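Local atomic coordinates of cytosine deaminase (PDB entry 4R85), a protein that probably catalyses the hydrolytic deamination of cytosine and 5-methylcytosine, using an iron(II) ion held in an amidohydrolase barrel. Residues 329-333 with 334-338; 290-293 with 294-297; 63-67 with 68-72. All coordinates share one frame; numbering follows the deposited sequence.

Contact 1. Residues 329-333 with 334-338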
# COMPACT_ATOMS: atom_id res chain seq x y z
N GLY A 329 -2.32 6.13 1.87
CA GLY A 329 -2.45 7.51 2.27
C GLY A 329 -1.84 7.77 3.63
O GLY A 329 -1.11 8.73 3.81
N LEU A 330 -2.14 6.89 4.59
CA LEU A 330 -1.59 7.06 5.93
C LEU A 330 -0.06 7.02 5.95
O LEU A 330 0.58 7.75 6.73
CB LEU A 330 -2.17 6.02 6.89
CG LEU A 330 -3.69 6.03 7.10
CD1 LEU A 330 -4.08 4.92 8.06
CD2 LEU A 330 -4.16 7.38 7.62
N HIS A 331 0.53 6.17 5.12
CA HIS A 331 1.99 6.08 5.03
C HIS A 331 2.59 7.32 4.36
O HIS A 331 3.49 7.95 4.91
CB HIS A 331 2.42 4.84 4.22
CG HIS A 331 2.28 3.54 4.95
ND1 HIS A 331 1.06 2.95 5.20
CD2 HIS A 331 3.22 2.71 5.45
CE1 HIS A 331 1.25 1.82 5.85
NE2 HIS A 331 2.55 1.64 6.02
N ILE A 332 2.10 7.65 3.17
CA ILE A 332 2.68 8.74 2.38
C ILE A 332 2.51 10.11 3.04
O ILE A 332 3.36 10.99 2.91
CB ILE A 332 2.11 8.76 0.94
CG1 ILE A 332 2.30 7.39 0.28
CG2 ILE A 332 2.82 9.81 0.09
CD1 ILE A 332 1.62 7.22 -1.10
N CYS A 333 1.40 10.28 3.75
CA CYS A 333 1.05 11.55 4.37
C CYS A 333 1.54 11.67 5.82
O CYS A 333 1.25 12.66 6.49
CB CYS A 333 -0.47 11.77 4.32
SG CYS A 333 -1.11 11.81 2.62
N HIS A 334 2.30 10.67 6.27
CA HIS A 334 2.84 10.67 7.63
C HIS A 334 1.74 10.78 8.68
O HIS A 334 1.79 11.62 9.57
CB HIS A 334 3.87 11.78 7.83
CG HIS A 334 5.21 11.47 7.25
ND1 HIS A 334 6.16 12.43 6.99
CD2 HIS A 334 5.78 10.28 6.91
CE1 HIS A 334 7.25 11.86 6.51
NE2 HIS A 334 7.04 10.55 6.44
N MET A 335 0.75 9.90 8.56
CA MET A 335 -0.37 9.85 9.47
C MET A 335 -0.46 8.48 10.11
O MET A 335 -1.53 7.87 10.16
CB MET A 335 -1.66 10.16 8.71
CG MET A 335 -1.67 11.58 8.17
SD MET A 335 -2.99 11.82 6.97
CE MET A 335 -4.35 12.09 8.09
N LEU A 336 0.67 7.98 10.61
CA LEU A 336 0.68 6.71 11.32
C LEU A 336 0.81 6.90 12.83
O LEU A 336 1.24 6.00 13.54
CB LEU A 336 1.79 5.80 10.78
CG LEU A 336 1.48 5.26 9.38
CD1 LEU A 336 2.53 4.25 8.96
CD2 LEU A 336 0.09 4.64 9.34
N GLY A 337 0.43 8.08 13.32
CA GLY A 337 0.47 8.31 14.75
C GLY A 337 -0.65 7.53 15.43
O GLY A 337 -1.61 7.11 14.77
N TYR A 338 -0.53 7.34 16.74
CA TYR A 338 -1.53 6.60 17.50
C TYR A 338 -2.94 7.19 17.35
O TYR A 338 -3.90 6.48 17.07
CB TYR A 338 -1.15 6.55 18.98
CG TYR A 338 -2.10 5.70 19.80
CD1 TYR A 338 -1.93 4.33 19.87
CD2 TYR A 338 -3.18 6.27 20.47
CE1 TYR A 338 -2.79 3.54 20.60
CE2 TYR A 338 -4.05 5.49 21.20
CZ TYR A 338 -3.85 4.12 21.26
OH TYR A 338 -4.71 3.34 21.99
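Met335 crosses Leu330 at about a right angle just past the last turn of helix 322-332. Followed outward, its CB lies 3.9 Å from Leu330 CD2, its CG 3.5 Å from Cys333 O, and its SD 3.7 Å from Cys333 CB. Leu336 folds back over the same turn and its two methyls part: CD2 packs 3.6 Å from Leu330 CB, while CD1 settles over one face of the His331 imidazole, 3.9 Å from the ring centroid and only 10° off its normal, a CH-pi contact. Its chi1 of -71° sets CG beside the backbone N, the position from which both methyls touch the helix end. The backbone beneath is a Schellman motif. His334, with positive phi, is the C-prime residue; Met335 N gives a nearly straight bond of 2.8 Å to Leu330 O in the carbonyl plane, and His334 N a longer one of 3.3 Å to His331 O from above the His331 carbonyl plane. His331 ND1 bonds to Asp327 O and NE2 to Tyr315 OH of the second subunit. With both nitrogens engaged, the imidazole is probably fixed in rotation, presenting a steady face to the Leu336 methyl at the dimer interface.

Contact 2. Residues 290-293 with 294-297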
# COMPACT_ATOMS: atom_id res chain seq x y z
N VAL A 290 2.12 14.52 -2.99
CA VAL A 290 0.76 14.40 -2.49
C VAL A 290 0.42 15.67 -1.70
O VAL A 290 1.31 16.29 -1.12
CB VAL A 290 0.64 13.13 -1.61
CG1 VAL A 290 -0.71 13.05 -0.91
CG2 VAL A 290 0.87 11.89 -2.47
N THR A 291 -0.84 16.07 -1.72
CA THR A 291 -1.28 17.26 -0.99
C THR A 291 -1.06 17.13 0.54
O THR A 291 -0.68 16.05 1.04
CB THR A 291 -2.76 17.58 -1.33
OG1 THR A 291 -3.09 18.90 -0.88
CG2 THR A 291 -3.71 16.57 -0.69
N ARG A 292 -1.28 18.21 1.27
CA ARG A 292 -0.93 18.22 2.70
C ARG A 292 -2.09 17.74 3.54
O ARG A 292 -2.69 18.50 4.30
CB ARG A 292 -0.51 19.63 3.13
CG ARG A 292 0.60 20.23 2.26
CD ARG A 292 1.13 21.52 2.89
NE ARG A 292 2.10 22.17 2.01
CZ ARG A 292 2.92 23.15 2.35
NH1 ARG A 292 3.74 23.67 1.45
NH2 ARG A 292 2.91 23.63 3.59
N VAL A 293 -2.41 16.45 3.40
CA VAL A 293 -3.60 15.86 4.00
C VAL A 293 -3.63 15.99 5.53
O VAL A 293 -4.65 16.39 6.10
CB VAL A 293 -3.70 14.36 3.64
CG1 VAL A 293 -4.86 13.70 4.39
CG2 VAL A 293 -3.86 14.18 2.12
N ALA A 294 -2.53 15.65 6.18
CA ALA A 294 -2.51 15.71 7.65
C ALA A 294 -2.72 17.14 8.14
O ALA A 294 -3.44 17.39 9.11
CB ALA A 294 -1.21 15.14 8.19
N GLU A 295 -2.10 18.08 7.44
CA GLU A 295 -2.15 19.49 7.80
C GLU A 295 -3.55 20.09 7.56
O GLU A 295 -4.06 20.87 8.39
CB GLU A 295 -1.06 20.24 7.03
CG GLU A 295 0.39 19.88 7.45
CD GLU A 295 0.87 18.49 6.99
OE1 GLU A 295 0.29 17.90 6.05
OE2 GLU A 295 1.87 17.98 7.57
N LEU A 296 -4.18 19.75 6.43
CA LEU A 296 -5.58 20.13 6.21
C LEU A 296 -6.49 19.63 7.35
O LEU A 296 -7.29 20.38 7.90
CB LEU A 296 -6.08 19.57 4.88
CG LEU A 296 -5.40 20.19 3.66
CD1 LEU A 296 -5.56 19.29 2.43
CD2 LEU A 296 -5.98 21.57 3.41
N ASP A 297 -6.35 18.35 7.68
CA ASP A 297 -7.21 17.73 8.69
C ASP A 297 -7.00 18.37 10.07
O ASP A 297 -7.97 18.63 10.78
CB ASP A 297 -6.95 16.22 8.75
CG ASP A 297 -7.74 15.53 9.85
OD1 ASP A 297 -7.15 15.23 10.91
OD2 ASP A 297 -8.95 15.28 9.65
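Arg292 O and Leu296 meet at the start of helix 293-298, where two backbone hydrogen bonds open the helix. Leu296 N donates to Arg292 O over 2.9 Å. One residue on, Asp297 N reaches Val293 O at 3.0 Å. Before them, Val293 N makes a weak bond to Thr291 O, which closes an inverse gamma turn centred on Arg292 and turns the chain into the helix.

Van der Waals contacts gather near the Arg292 carbonyl. Leu296 lays CG 3.3 Å and CD1 3.5 Å from Arg292 O, and CD1 also passes Thr291 OG1 at 4.1 Å, the two side chains crossing at about a right angle. Glu295 curls back to the base of Arg292: its bend at chi2 (72°) brings the carboxylate toward the turn and sets OE1 3.5 Å from Arg292 CB.

The polar ends find partners beyond the turn. Arg292 extends from CG to NE, away from Glu295, its NE bonding to Met245 O and NH1 to Asn250 OD1, with a cation-pi contact to Trp284 of the second subunit. Asp297 forms a salt bridge with Arg343, and Thr291 OG1 pairs with Thr242 OG1 in a hydrogen bond. Together these features make a helix N-terminus with Arg292 at the N-cap position and at the centre of an inverse gamma turn; it leads into helix 293-298, just before strand 303-305 of the amidohydrolase barrel.

Contact 3. Residues 63-67 with 68-72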
# COMPACT_ATOMS: atom_id res chain seq x y z
N LEU A 63 -10.64 0.11 -16.83
CA LEU A 63 -10.39 -1.15 -17.54
C LEU A 63 -9.97 -0.95 -19.00
O LEU A 63 -10.23 -1.80 -19.84
CB LEU A 63 -11.61 -2.08 -17.47
CG LEU A 63 -12.27 -2.24 -16.10
CD1 LEU A 63 -13.43 -3.23 -16.15
CD2 LEU A 63 -11.23 -2.69 -15.08
N THR A 64 -9.35 0.19 -19.30
CA THR A 64 -8.89 0.46 -20.67
C THR A 64 -7.37 0.55 -20.76
O THR A 64 -6.83 0.95 -21.80
CB THR A 64 -9.48 1.77 -21.26
OG1 THR A 64 -8.99 2.90 -20.53
CG2 THR A 64 -11.01 1.76 -21.22
N ALA A 65 -6.68 0.19 -19.68
CA ALA A 65 -5.21 0.18 -19.67
C ALA A 65 -4.62 -0.59 -20.86
O ALA A 65 -4.97 -1.76 -21.09
CB ALA A 65 -4.70 -0.39 -18.36
N GLY A 66 -3.73 0.07 -21.60
CA GLY A 66 -3.04 -0.53 -22.73
C GLY A 66 -3.75 -0.46 -24.08
O GLY A 66 -3.26 -1.00 -25.08
N GLU A 67 -4.91 0.19 -24.10
CA GLU A 67 -5.71 0.31 -25.32
C GLU A 67 -5.66 1.74 -25.85
O GLU A 67 -6.17 2.65 -25.19
CB GLU A 67 -7.18 -0.03 -25.02
CG GLU A 67 -7.41 -1.42 -24.45
CD GLU A 67 -8.86 -1.65 -24.03
OE1 GLU A 67 -9.67 -0.69 -24.10
OE2 GLU A 67 -9.19 -2.79 -23.63
N PRO A 68 -5.09 1.95 -27.04
CA PRO A 68 -4.46 0.97 -27.94
C PRO A 68 -2.98 0.77 -27.62
O PRO A 68 -2.33 -0.11 -28.17
CB PRO A 68 -4.64 1.62 -29.31
CG PRO A 68 -4.54 3.07 -29.03
CD PRO A 68 -5.14 3.29 -27.65
N GLU A 69 -2.43 1.61 -26.74
CA GLU A 69 -1.07 1.38 -26.26
C GLU A 69 -0.89 1.83 -24.82
O GLU A 69 -1.79 2.45 -24.23
CB GLU A 69 -0.03 2.01 -27.19
CG GLU A 69 -0.16 3.51 -27.37
CD GLU A 69 0.70 4.04 -28.51
OE1 GLU A 69 1.93 4.14 -28.34
OE2 GLU A 69 0.14 4.33 -29.59
N TRP A 70 0.26 1.52 -24.25
CA TRP A 70 0.52 1.77 -22.83
C TRP A 70 1.09 3.16 -22.54
O TRP A 70 1.77 3.76 -23.36
CB TRP A 70 1.46 0.69 -22.28
CG TRP A 70 0.80 -0.63 -22.14
CD1 TRP A 70 0.75 -1.63 -23.07
CD2 TRP A 70 0.08 -1.11 -21.00
NE1 TRP A 70 0.04 -2.70 -22.58
CE2 TRP A 70 -0.38 -2.40 -21.31
CE3 TRP A 70 -0.21 -0.57 -19.75
CZ2 TRP A 70 -1.12 -3.16 -20.40
CZ3 TRP A 70 -0.95 -1.32 -18.85
CH2 TRP A 70 -1.39 -2.61 -19.18
N ASN A 71 0.78 3.66 -21.34
CA ASN A 71 1.41 4.86 -20.80
C ASN A 71 2.82 4.50 -20.33
O ASN A 71 3.01 4.04 -19.22
CB ASN A 71 0.57 5.38 -19.62
CG ASN A 71 1.07 6.72 -19.07
OD1 ASN A 71 2.19 7.15 -19.34
ND2 ASN A 71 0.24 7.37 -18.27
N ARG A 72 3.82 4.73 -21.18
CA ARG A 72 5.17 4.25 -20.89
C ARG A 72 5.90 5.11 -19.86
O ARG A 72 6.75 4.60 -19.12
CB ARG A 72 6.01 4.19 -22.17
CG ARG A 72 5.48 3.27 -23.25
CD ARG A 72 6.36 3.37 -24.48
NE ARG A 72 5.61 3.72 -25.68
CZ ARG A 72 5.33 4.97 -26.06
NH1 ARG A 72 5.74 5.99 -25.32
NH2 ARG A 72 4.65 5.19 -27.17
O HOH W 1 -3.29 2.98 -22.04
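Glu69 O accepts a 2.7 Å hydrogen bond from a water that in turn accepts one from Gly66 N at 3.0 Å, so a single molecule bridges the two limbs of the loop. Gly66 CA also brings a CA-H...O contact to Glu69 O. Across the bend, Trp70 lays its indole over this glycine: Gly66 CA stands 3.6 Å from the centroid of the five-membered ring, 11° off the normal, a CH-pi contact made over the face. Toward the six-membered ring, Ala65 CB touches Trp70 CZ3 at 3.9 Å. A chi2 of 91° in Trp70 lays the flat side of the indole against the turn, and Gly66, with phi 87°, brings its bare CA up against that face. Glu67 N bonds to Thr64 O at 3.1 Å, and the peptide bond before Pro68 is cis, turning the chain sharply. Arg72 NH2 forms a salt bridge with Glu69 OE1, weak as a hydrogen bond. Outside the loop, Glu67 pairs with Arg86, Glu69 OE2 bonds to Gln85, and Trp70 meets Tyr338 of the second subunit. The motif is a type II beta turn, Thr64 to Glu67, followed by a cis-proline bend, in the loop after barrel strand 47-57.

From the N terminus, contact 3 comes first and bends the loop between strand 47-57, which supplies His56 to the iron site, and helix 76-87. Contact 2 follows, where the loop after helix 271-277 enters helix 293-298, and contact 1 comes last, between helix 322-332 and helix 338-342. All three lie in series, none nested or crossing. Contacts 1 and 2 touch: Met335 CG packs 3.6 Å from Ala294 CB, and Cys333 SG lies 3.7 Å from Val293 CG2, joining the start of helix 293-298 to the residues just past the end of helix 322-332. Contact 3 stands apart, its centre about 32 Å from that of contact 1, yet it reaches the contact 1 region of the second subunit.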